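Local coordinates for protein AvrRpt2 (Erwinia amylovora, PDB 6HQZ) that is a type III secreted effector of the C70 cysteine protease family, with a papain-like domain that probably cleaves proteins inside the host plant cell, at residues G96-T99 and S103-M106. Sequence-based numbering, arbitrary orientation.
Sequences GWQT and SWHM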
ATOM      1  N   GLY A  96      16.120   7.792  -8.895  1.00 20.67           N
ATOM      2  CA  GLY A  96      17.290   8.613  -9.175  1.00 20.55           C
ATOM      3  C   GLY A  96      17.385   9.694  -8.156  1.00 19.84           C
ATOM      4  O   GLY A  96      16.387  10.348  -7.885  1.00 18.66           O
ATOM      5  N   TRP A  97      18.591   9.932  -7.622  1.00 20.37           N
ATOM      6  CA  TRP A  97      18.780  10.972  -6.604  1.00 20.15           C
ATOM      7  C   TRP A  97      20.157  11.519  -6.590  1.00 20.11           C
ATOM      8  O   TRP A  97      21.087  10.903  -7.081  1.00 20.59           O
ATOM      9  CB  TRP A  97      18.421  10.456  -5.210  1.00 20.93           C
ATOM     10  CG  TRP A  97      19.277   9.354  -4.698  1.00 21.07           C
ATOM     11  CD1 TRP A  97      19.290   8.039  -5.092  1.00 21.51           C
ATOM     12  CD2 TRP A  97      20.222   9.449  -3.601  1.00 22.35           C
ATOM     13  NE1 TRP A  97      20.173   7.334  -4.312  1.00 20.95           N
ATOM     14  CE2 TRP A  97      20.707   8.152  -3.364  1.00 21.83           C
ATOM     15  CE3 TRP A  97      20.619  10.480  -2.757  1.00 22.27           C
ATOM     16  CZ2 TRP A  97      21.619   7.884  -2.391  1.00 23.91           C
ATOM     17  CZ3 TRP A  97      21.514  10.201  -1.724  1.00 24.39           C
ATOM     18  CH2 TRP A  97      22.026   8.915  -1.573  1.00 24.95           C
ATOM     19  N   GLN A  98      20.295  12.727  -6.070  1.00 21.27           N
ATOM     20  CA  GLN A  98      21.541  13.413  -6.125  1.00 23.41           C
ATOM     21  C   GLN A  98      22.200  13.434  -4.738  1.00 25.53           C
ATOM     22  O   GLN A  98      21.581  13.875  -3.760  1.00 24.23           O
ATOM     23  CB  GLN A  98      21.382  14.825  -6.705  1.00 25.67           C
ATOM     24  CG  GLN A  98      22.698  15.532  -6.978  1.00 27.38           C
ATOM     25  CD  GLN A  98      22.545  16.928  -7.567  1.00 29.81           C
ATOM     26  OE1 GLN A  98      21.557  17.592  -7.327  1.00 29.07           O
ATOM     27  NE2 GLN A  98      23.518  17.343  -8.362  1.00 32.28           N
ATOM     28  N   THR A  99      23.473  13.078  -4.679  1.00 25.68           N
ATOM     29  CA  THR A  99      24.108  13.004  -3.396  1.00 29.54           C
ATOM     30  C   THR A  99      24.636  14.357  -2.984  1.00 31.43           C
ATOM     31  O   THR A  99      24.839  15.262  -3.821  1.00 29.51           O
ATOM     32  CB  THR A  99      25.247  11.951  -3.362  1.00 31.01           C
ATOM     33  OG1 THR A  99      26.247  12.274  -4.335  1.00 34.63           O
ATOM     34  CG2 THR A  99      24.713  10.586  -3.610  1.00 30.35           C
ATOM     35  N   SER A 103      27.069  13.934  -7.344  1.00 32.93           N
ATOM     36  CA  SER A 103      26.761  12.904  -8.326  1.00 32.03           C
ATOM     37  C   SER A 103      25.363  12.302  -8.182  1.00 27.03           C
ATOM     38  O   SER A 103      24.728  12.334  -7.128  1.00 24.41           O
ATOM     39  CB  SER A 103      27.831  11.829  -8.255  1.00 32.51           C
ATOM     40  OG  SER A 103      27.772  11.315  -6.978  1.00 34.17           O
ATOM     41  N   TRP A 104      24.889  11.776  -9.289  1.00 25.96           N
ATOM     42  CA  TRP A 104      23.596  11.175  -9.365  1.00 24.23           C
ATOM     43  C   TRP A 104      23.776   9.650  -9.210  1.00 23.18           C
ATOM     44  O   TRP A 104      24.776   9.077  -9.655  1.00 24.15           O
ATOM     45  CB  TRP A 104      22.888  11.496 -10.683  1.00 25.18           C
ATOM     46  CG  TRP A 104      22.451  12.929 -10.735  1.00 26.40           C
ATOM     47  CD1 TRP A 104      23.235  13.986 -11.116  1.00 29.78           C
ATOM     48  CD2 TRP A 104      21.244  13.471 -10.276  1.00 25.97           C
ATOM     49  NE1 TRP A 104      22.539  15.166 -10.977  1.00 29.42           N
ATOM     50  CE2 TRP A 104      21.307  14.867 -10.470  1.00 28.55           C
ATOM     51  CE3 TRP A 104      20.075  12.916  -9.726  1.00 24.91           C
ATOM     52  CZ2 TRP A 104      20.249  15.714 -10.145  1.00 28.43           C
ATOM     53  CZ3 TRP A 104      19.068  13.752  -9.372  1.00 25.46           C
ATOM     54  CH2 TRP A 104      19.154  15.148  -9.609  1.00 26.75           C
ATOM     55  N   HIS A 105      22.794   9.044  -8.614  1.00 22.44           N
ATOM     56  CA  HIS A 105      22.777   7.602  -8.312  1.00 22.88           C
ATOM     57  C   HIS A 105      21.384   7.012  -8.469  1.00 23.17           C
ATOM     58  O   HIS A 105      20.383   7.725  -8.377  1.00 22.89           O
ATOM     59  CB  HIS A 105      23.288   7.375  -6.853  1.00 23.81           C
ATOM     60  CG  HIS A 105      24.686   7.806  -6.674  1.00 27.82           C
ATOM     61  ND1 HIS A 105      25.743   6.949  -6.828  1.00 29.38           N
ATOM     62  CD2 HIS A 105      25.221   9.042  -6.519  1.00 30.74           C
ATOM     63  CE1 HIS A 105      26.869   7.609  -6.656  1.00 31.43           C
ATOM     64  NE2 HIS A 105      26.584   8.889  -6.494  1.00 32.83           N
ATOM     65  N   MET A 106      21.316   5.684  -8.589  1.00 23.28           N
ATOM     66  CA  MET A 106      20.083   4.984  -8.602  1.00 22.57           C
ATOM     67  C   MET A 106      20.057   3.990  -7.475  1.00 23.35           C
ATOM     68  O   MET A 106      21.083   3.345  -7.226  1.00 24.67           O
ATOM     69  CB  MET A 106      19.929   4.248  -9.905  1.00 25.77           C
ATOM     70  CG  MET A 106      19.635   5.077 -11.105  1.00 27.55           C
ATOM     71  SD  MET A 106      19.603   4.002 -12.538  1.00 33.50           S
ATOM     72  CE  MET A 106      18.133   3.064 -12.143  1.00 30.67           C
TER
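W97 and H105 form a hydrogen-bonded antiparallel pair, flanked by the non-hydrogen-bonded pairs G96–M106 and Q98–W104, and the short strand segments 96-98 and 104-106 run 146° apart in direction. Two bonds define the central pair: W97 N reaches H105 O at 2.9 Å, and H105 N returns to W97 O at 3.0 Å. Beyond the strand ends, S103 O takes two donors from a single residue. T99 N donates to S103 O at 2.9 Å, and T99 OG1 adds a second bond to S103 O at 3.2 Å, tilted off the carbonyl plane.

On the face shared by Q98 and W104, the glutamine lies across the indole. With CG anti to the backbone N (chi1 -172°) and the chain extended beyond it, Q98 CB sits 3.5 Å from the centroid of the W104 six-membered ring, almost on its normal, a CH-pi contact. Farther out, the amide stacks on the indole with planes 19° apart. Q98 NE2 is hydrogen-bonded to G102 O, which fixes that end of the amide. W104 also packs on L40, Y44 and D45 of helix 40-45.

The W97 and H105 side chains occupy the other face. H105 CB and T99 CG2 lie over the same face of the W97 indole, offset toward its rim. The methyl T99 CG2 also meets H105 CD2 at 3.3 Å, and the two side chains cross at about a right angle. Within segment 103-106, S103 OG and H105 NE2 share a 2.7 Å hydrogen bond that restrains the imidazole. Together these features describe the turn end of a beta hairpin, strands 93-98 and 104-113, in the central antiparallel sheet of this papain-like cysteine protease domain.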